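Local structure of biphenyl-2,3-diol 1,2-dioxygenase III-related protein (Vibrio cholerae, 3EY8) at residues B[25-28]-B[29-33]; B[81-84]-B[85-88]. The protein binds calcium and is probably a metal-dependent enzyme of the glyoxalase/dioxygenase (VOC) superfamily, though its reaction is not established. The protein carries 9 engineered substitutions. All coordinates share one frame; numbering follows the deposited sequence.

Contact 1: residues B[25-28]-B[29-33]; sequences TKFY and EKVLG. Engineered in segment 25-28: K26 (natural residue Asn).
V31 lies over one face of the F27 ring, one turn further along helix 21-32. Its CG2 sits 3.8 Å from the centroid of the F27 ring, 15° off the ring normal, in a CH-pi contact. The phenyl ring reaches V31 because CG of F27 is anti to the backbone N (chi1 -179°). The backbone bond between the same residues is short, V31 N to F27 O at 2.7 Å. Y28 and L32 form the next pair. Their side chains run side by side and point the same way, with Y28 CD2 3.9 Å from L32 CD1. Here the helix is less regular, and L32 N reaches Y28 O at 3.1 Å from above the carbonyl plane. This is the packed side. F117 touches F27, V31 and L32, I125 touches Y28 and L32, and Y28 OH is hydrogen-bonded to D119.

The other side is looser. K26, an engineered residue, and K30 are exposed, and the two meet through the backbone bond from K30 N to K26 O. E29 lays its CG 3.3 Å from T25 O, while its OE2 accepts from A36 N beyond the helix. G33 then leaves the helix with positive phi. The arrangement is i to i+4 packing along an amphipathic helix, here the first helix of a VOC-type fold.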
ATOM      1  N   THR B  25      -1.238 -12.230  11.739  1.00 24.07           N
ATOM      2  CA  THR B  25      -2.380 -12.848  11.071  1.00 21.79           C
ATOM      3  C   THR B  25      -3.590 -12.932  12.006  1.00 24.31           C
ATOM      4  O   THR B  25      -4.720 -12.628  11.600  1.00 25.74           O
ATOM      5  CB  THR B  25      -2.031 -14.215  10.435  1.00 30.71           C
ATOM      6  OG1 THR B  25      -1.539 -15.100  11.442  1.00 30.21           O
ATOM      7  CG2 THR B  25      -0.960 -14.046   9.357  1.00 25.34           C
ATOM      8  N   LYS B  26      -3.357 -13.306  13.265  1.00 24.03           N
ATOM      9  CA  LYS B  26      -4.445 -13.340  14.240  1.00 25.16           C
ATOM     10  C   LYS B  26      -5.120 -11.975  14.339  1.00 29.16           C
ATOM     11  O   LYS B  26      -6.346 -11.874  14.350  1.00 26.68           O
ATOM     12  CB  LYS B  26      -3.940 -13.767  15.619  1.00 29.02           C
ATOM     13  CG  LYS B  26      -3.576 -15.238  15.740  1.00 34.24           C
ATOM     14  CD  LYS B  26      -3.261 -15.584  17.190  1.00 34.04           C
ATOM     15  CE  LYS B  26      -2.780 -17.020  17.339  1.00 59.40           C
ATOM     16  NZ  LYS B  26      -1.398 -17.217  16.824  1.00 57.14           N
ATOM     17  N   PHE B  27      -4.309 -10.927  14.410  1.00 24.21           N
ATOM     18  CA  PHE B  27      -4.832  -9.568  14.508  1.00 24.87           C
ATOM     19  C   PHE B  27      -5.685  -9.169  13.305  1.00 28.74           C
ATOM     20  O   PHE B  27      -6.831  -8.743  13.459  1.00 26.06           O
ATOM     21  CB  PHE B  27      -3.685  -8.572  14.699  1.00 27.76           C
ATOM     22  CG  PHE B  27      -4.138  -7.146  14.840  1.00 26.98           C
ATOM     23  CD1 PHE B  27      -4.313  -6.349  13.719  1.00 26.39           C
ATOM     24  CD2 PHE B  27      -4.388  -6.606  16.096  1.00 24.62           C
ATOM     25  CE1 PHE B  27      -4.731  -5.027  13.844  1.00 23.10           C
ATOM     26  CE2 PHE B  27      -4.802  -5.297  16.228  1.00 27.25           C
ATOM     27  CZ  PHE B  27      -4.970  -4.505  15.104  1.00 24.76           C
ATOM     28  N   TYR B  28      -5.131  -9.294  12.107  1.00 24.00           N
ATOM     29  CA  TYR B  28      -5.857  -8.866  10.914  1.00 23.18           C
ATOM     30  C   TYR B  28      -7.116  -9.699  10.645  1.00 24.79           C
ATOM     31  O   TYR B  28      -8.105  -9.180  10.121  1.00 24.71           O
ATOM     32  CB  TYR B  28      -4.934  -8.813   9.694  1.00 21.33           C
ATOM     33  CG  TYR B  28      -4.088  -7.561   9.684  1.00 23.34           C
ATOM     34  CD1 TYR B  28      -2.851  -7.528  10.319  1.00 24.67           C
ATOM     35  CD2 TYR B  28      -4.548  -6.401   9.081  1.00 28.95           C
ATOM     36  CE1 TYR B  28      -2.077  -6.376  10.322  1.00 23.34           C
ATOM     37  CE2 TYR B  28      -3.789  -5.242   9.087  1.00 24.71           C
ATOM     38  CZ  TYR B  28      -2.556  -5.239   9.709  1.00 22.79           C
ATOM     39  OH  TYR B  28      -1.809  -4.090   9.708  1.00 23.71           O
ATOM     40  N   GLU B  29      -7.085 -10.978  11.011  1.00 27.33           N
ATOM     41  CA  GLU B  29      -8.282 -11.804  10.888  1.00 26.93           C
ATOM     42  C   GLU B  29      -9.354 -11.364  11.880  1.00 25.22           C
ATOM     43  O   GLU B  29     -10.505 -11.154  11.504  1.00 28.52           O
ATOM     44  CB  GLU B  29      -7.959 -13.301  11.048  1.00 27.67           C
ATOM     45  CG  GLU B  29      -7.226 -13.891   9.844  1.00 26.85           C
ATOM     46  CD  GLU B  29      -7.406 -15.395   9.696  1.00 40.32           C
ATOM     47  OE1 GLU B  29      -7.390 -16.115  10.717  1.00 33.01           O
ATOM     48  OE2 GLU B  29      -7.557 -15.859   8.546  1.00 37.06           O
ATOM     49  N   LYS B  30      -8.967 -11.205  13.140  1.00 24.98           N
ATOM     50  CA  LYS B  30      -9.918 -10.893  14.204  1.00 24.69           C
ATOM     51  C   LYS B  30     -10.427  -9.458  14.131  1.00 28.76           C
ATOM     52  O   LYS B  30     -11.608  -9.195  14.363  1.00 29.75           O
ATOM     53  CB  LYS B  30      -9.290 -11.173  15.570  1.00 31.08           C
ATOM     54  CG  LYS B  30     -10.100 -10.661  16.747  1.00 39.99           C
ATOM     55  CD  LYS B  30      -9.511 -11.124  18.069  1.00 48.00           C
ATOM     56  CE  LYS B  30     -10.318 -10.589  19.246  1.00 52.28           C
ATOM     57  NZ  LYS B  30     -10.076 -11.366  20.492  1.00 71.54           N
ATOM     58  N   VAL B  31      -9.540  -8.526  13.792  1.00 25.64           N
ATOM     59  CA  VAL B  31      -9.883  -7.111  13.854  1.00 24.32           C
ATOM     60  C   VAL B  31     -10.461  -6.580  12.544  1.00 28.89           C
ATOM     61  O   VAL B  31     -11.417  -5.810  12.559  1.00 28.03           O
ATOM     62  CB  VAL B  31      -8.671  -6.264  14.313  1.00 23.59           C
ATOM     63  CG1 VAL B  31      -9.024  -4.783  14.363  1.00 26.28           C
ATOM     64  CG2 VAL B  31      -8.199  -6.736  15.680  1.00 27.29           C
ATOM     65  N   LEU B  32      -9.904  -7.014  11.417  1.00 26.97           N
ATOM     66  CA  LEU B  32     -10.342  -6.506  10.118  1.00 24.46           C
ATOM     67  C   LEU B  32     -11.055  -7.544   9.265  1.00 28.63           C
ATOM     68  O   LEU B  32     -11.468  -7.249   8.145  1.00 30.59           O
ATOM     69  CB  LEU B  32      -9.158  -5.933   9.341  1.00 25.52           C
ATOM     70  CG  LEU B  32      -8.658  -4.606   9.911  1.00 32.43           C
ATOM     71  CD1 LEU B  32      -7.581  -4.015   9.031  1.00 33.00           C
ATOM     72  CD2 LEU B  32      -9.827  -3.636  10.073  1.00 34.69           C
ATOM     73  N   GLY B  33     -11.195  -8.755   9.791  1.00 27.04           N
ATOM     74  CA  GLY B  33     -11.890  -9.811   9.076  1.00 27.99           C
ATOM     75  C   GLY B  33     -11.201 -10.262   7.803  1.00 32.66           C
ATOM     76  O   GLY B  33     -11.845 -10.786   6.894  1.00 30.63           O
TER

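Contact 2: residues B[81-84]-B[85-88]; sequences DIDL and SDAM. Engineered in segment 81-84: I82 (natural residue Thr), D83 (natural residue Val).
The backbone turns from an extended I82 and D83 into the first turn of helix 84-93, where A87 N donates to D83 O at 2.9 Å and M88 N donates to L84 O. D83 is the N-cap of this helix. Its CG is anti to the backbone N (chi1 -180°), which carries the carboxylate over the first turn. OD1 then does all the capping. D83 OD1 accepts a weak bond from S85 N at 3.0 Å, bent to 125°, and a longer weak one from D86 N at 3.5 Å. S85 adds its hydroxyl, with OG turned back between its own backbone N and carbonyl carbon (chi1 57°). Three donors therefore gather on one oxygen. The positive end of the helix dipole probably helps to hold the negative charge there. It may also offset the nearby charge of D86, whose OD1 is 4.1 Å from D83 OD1. D83 is an engineered residue, so this cap belongs to the construct.

On another side of the turn, I82, also engineered, meets D86 and A87. Its CG2 lies 3.9 Å from D86 CB, and the two side chains cross at about a right angle. I82 CG2 is also 4.2 Å from A87 CB. Both residues also pack on the second subunit, I82 on its L5 and A87 on its M6. L84 is buried and packs on T113 and F115 of strand 110-118 and on P102. A87 joins it on F115, as does M88, a selenomethionine, in the conformer given. At the exposed cap, the closest approach is the very short hydrogen bond from S85 OG to D83 OD1, 2.5 Å.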
ATOM      1  N   ASP B  81     -17.417  -1.598   3.840  1.00 26.36           N
ATOM      2  CA  ASP B  81     -18.812  -1.348   3.471  1.00 24.73           C
ATOM      3  C   ASP B  81     -19.764  -1.511   4.656  1.00 26.17           C
ATOM      4  O   ASP B  81     -20.982  -1.426   4.515  1.00 24.80           O
ATOM      5  CB  ASP B  81     -19.258  -2.184   2.251  1.00 23.14           C
ATOM      6  CG  ASP B  81     -19.161  -3.693   2.473  1.00 31.00           C
ATOM      7  OD1 ASP B  81     -19.038  -4.162   3.625  1.00 30.82           O
ATOM      8  OD2 ASP B  81     -19.228  -4.423   1.458  1.00 30.77           O
ATOM      9  N   ILE B  82     -19.180  -1.726   5.827  1.00 25.28           N
ATOM     10  CA  ILE B  82     -19.911  -1.776   7.079  1.00 24.80           C
ATOM     11  C   ILE B  82     -20.139  -0.355   7.603  1.00 27.38           C
ATOM     12  O   ILE B  82     -19.293   0.523   7.424  1.00 27.43           O
ATOM     13  CB  ILE B  82     -19.118  -2.616   8.096  1.00 26.72           C
ATOM     14  CG1 ILE B  82     -19.200  -4.093   7.694  1.00 30.83           C
ATOM     15  CG2 ILE B  82     -19.620  -2.379   9.515  1.00 29.72           C
ATOM     16  CD1 ILE B  82     -18.164  -4.980   8.320  1.00 30.98           C
ATOM     17  N   ASP B  83     -21.283  -0.118   8.236  1.00 24.79           N
ATOM     18  CA  ASP B  83     -21.546   1.191   8.824  1.00 21.30           C
ATOM     19  C   ASP B  83     -20.376   1.543   9.746  1.00 25.30           C
ATOM     20  O   ASP B  83     -19.978   0.724  10.571  1.00 25.23           O
ATOM     21  CB  ASP B  83     -22.852   1.153   9.609  1.00 27.96           C
ATOM     22  CG  ASP B  83     -23.187   2.482  10.236  1.00 39.26           C
ATOM     23  OD1 ASP B  83     -22.601   2.790  11.289  1.00 42.89           O
ATOM     24  OD2 ASP B  83     -24.036   3.211   9.682  1.00 42.44           O
ATOM     25  N   LEU B  84     -19.812   2.741   9.599  1.00 28.88           N
ATOM     26  CA  LEU B  84     -18.570   3.057  10.312  1.00 28.61           C
ATOM     27  C   LEU B  84     -18.727   2.971  11.825  1.00 29.98           C
ATOM     28  O   LEU B  84     -17.818   2.522  12.510  1.00 26.84           O
ATOM     29  CB  LEU B  84     -17.992   4.420   9.911  1.00 24.63           C
ATOM     30  CG  LEU B  84     -16.498   4.553  10.246  1.00 24.58           C
ATOM     31  CD1 LEU B  84     -15.663   3.715   9.290  1.00 27.16           C
ATOM     32  CD2 LEU B  84     -16.036   6.011  10.208  1.00 26.34           C
ATOM     33  N   SER B  85     -19.867   3.400  12.359  1.00 30.49           N
ATOM     34  CA  SER B  85     -20.051   3.283  13.802  1.00 28.56           C
ATOM     35  C   SER B  85     -20.046   1.820  14.256  1.00 34.19           C
ATOM     36  O   SER B  85     -19.507   1.499  15.316  1.00 33.03           O
ATOM     37  CB  SER B  85     -21.303   4.029  14.287  1.00 33.55           C
ATOM     38  OG  SER B  85     -22.471   3.582  13.632  1.00 45.48           O
ATOM     39  N   ASP B  86     -20.624   0.931  13.450  1.00 28.63           N
ATOM     40  CA  ASP B  86     -20.563  -0.498  13.744  1.00 31.50           C
ATOM     41  C   ASP B  86     -19.121  -0.995  13.673  1.00 27.71           C
ATOM     42  O   ASP B  86     -18.703  -1.815  14.485  1.00 27.72           O
ATOM     43  CB  ASP B  86     -21.420  -1.308  12.761  1.00 30.27           C
ATOM     44  CG  ASP B  86     -22.904  -1.165  13.014  1.00 56.33           C
ATOM     45  OD1 ASP B  86     -23.295  -0.325  13.849  1.00 43.42           O
ATOM     46  OD2 ASP B  86     -23.682  -1.897  12.367  1.00 40.66           O
ATOM     47  N   ALA B  87     -18.371  -0.508  12.682  1.00 26.27           N
ATOM     48  CA  ALA B  87     -16.983  -0.924  12.499  1.00 24.00           C
ATOM     49  C   ALA B  87     -16.149  -0.534  13.707  1.00 22.52           C
ATOM     50  O   ALA B  87     -15.343  -1.324  14.199  1.00 24.57           O
ATOM     51  CB  ALA B  87     -16.391  -0.289  11.241  1.00 25.96           C
HETATM   52  N   MSE B  88     -16.331   0.699  14.172  0.56 26.09           N
HETATM   53  CA  MSE B  88     -15.620   1.180  15.354  0.56 26.11           C
HETATM   54  C   MSE B  88     -15.968   0.366  16.591  0.56 27.80           C
HETATM   55  O   MSE B  88     -15.087  -0.027  17.354  0.56 27.68           O
HETATM   56  CB  MSE B  88     -15.909   2.663  15.610  0.56 23.62           C
HETATM   57  CG  MSE B  88     -14.842   3.603  15.071  0.56 30.21           C
HETATM   58 SE   MSE B  88     -15.047   5.460  15.663  0.56 38.74          SE
HETATM   59  CE  MSE B  88     -16.813   5.785  14.898  0.56 47.65           C
TER

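Contact 1 comes first along the chain, on helix 21-32; contact 2 follows at the start of helix 84-93. Their centres are 16 Å apart, and their nearest atoms stay about 6 Å from each other. Both pack on strand 110-118 of the second sheet. K30 O is hydrogen-bonded to Y90 OH of helix 84-93, which ties the two helices together. Each helix follows the first strand of a four-stranded mixed sheet with order 1-4-3-2, as in the paired modules of the VOC fold. The side chains of L32 and L84 lie about 9 and 8 Å from that of E126, a calcium ligand seen in a structure of this protein, though no calcium is bound to this chain. Both contacts touch the second subunit.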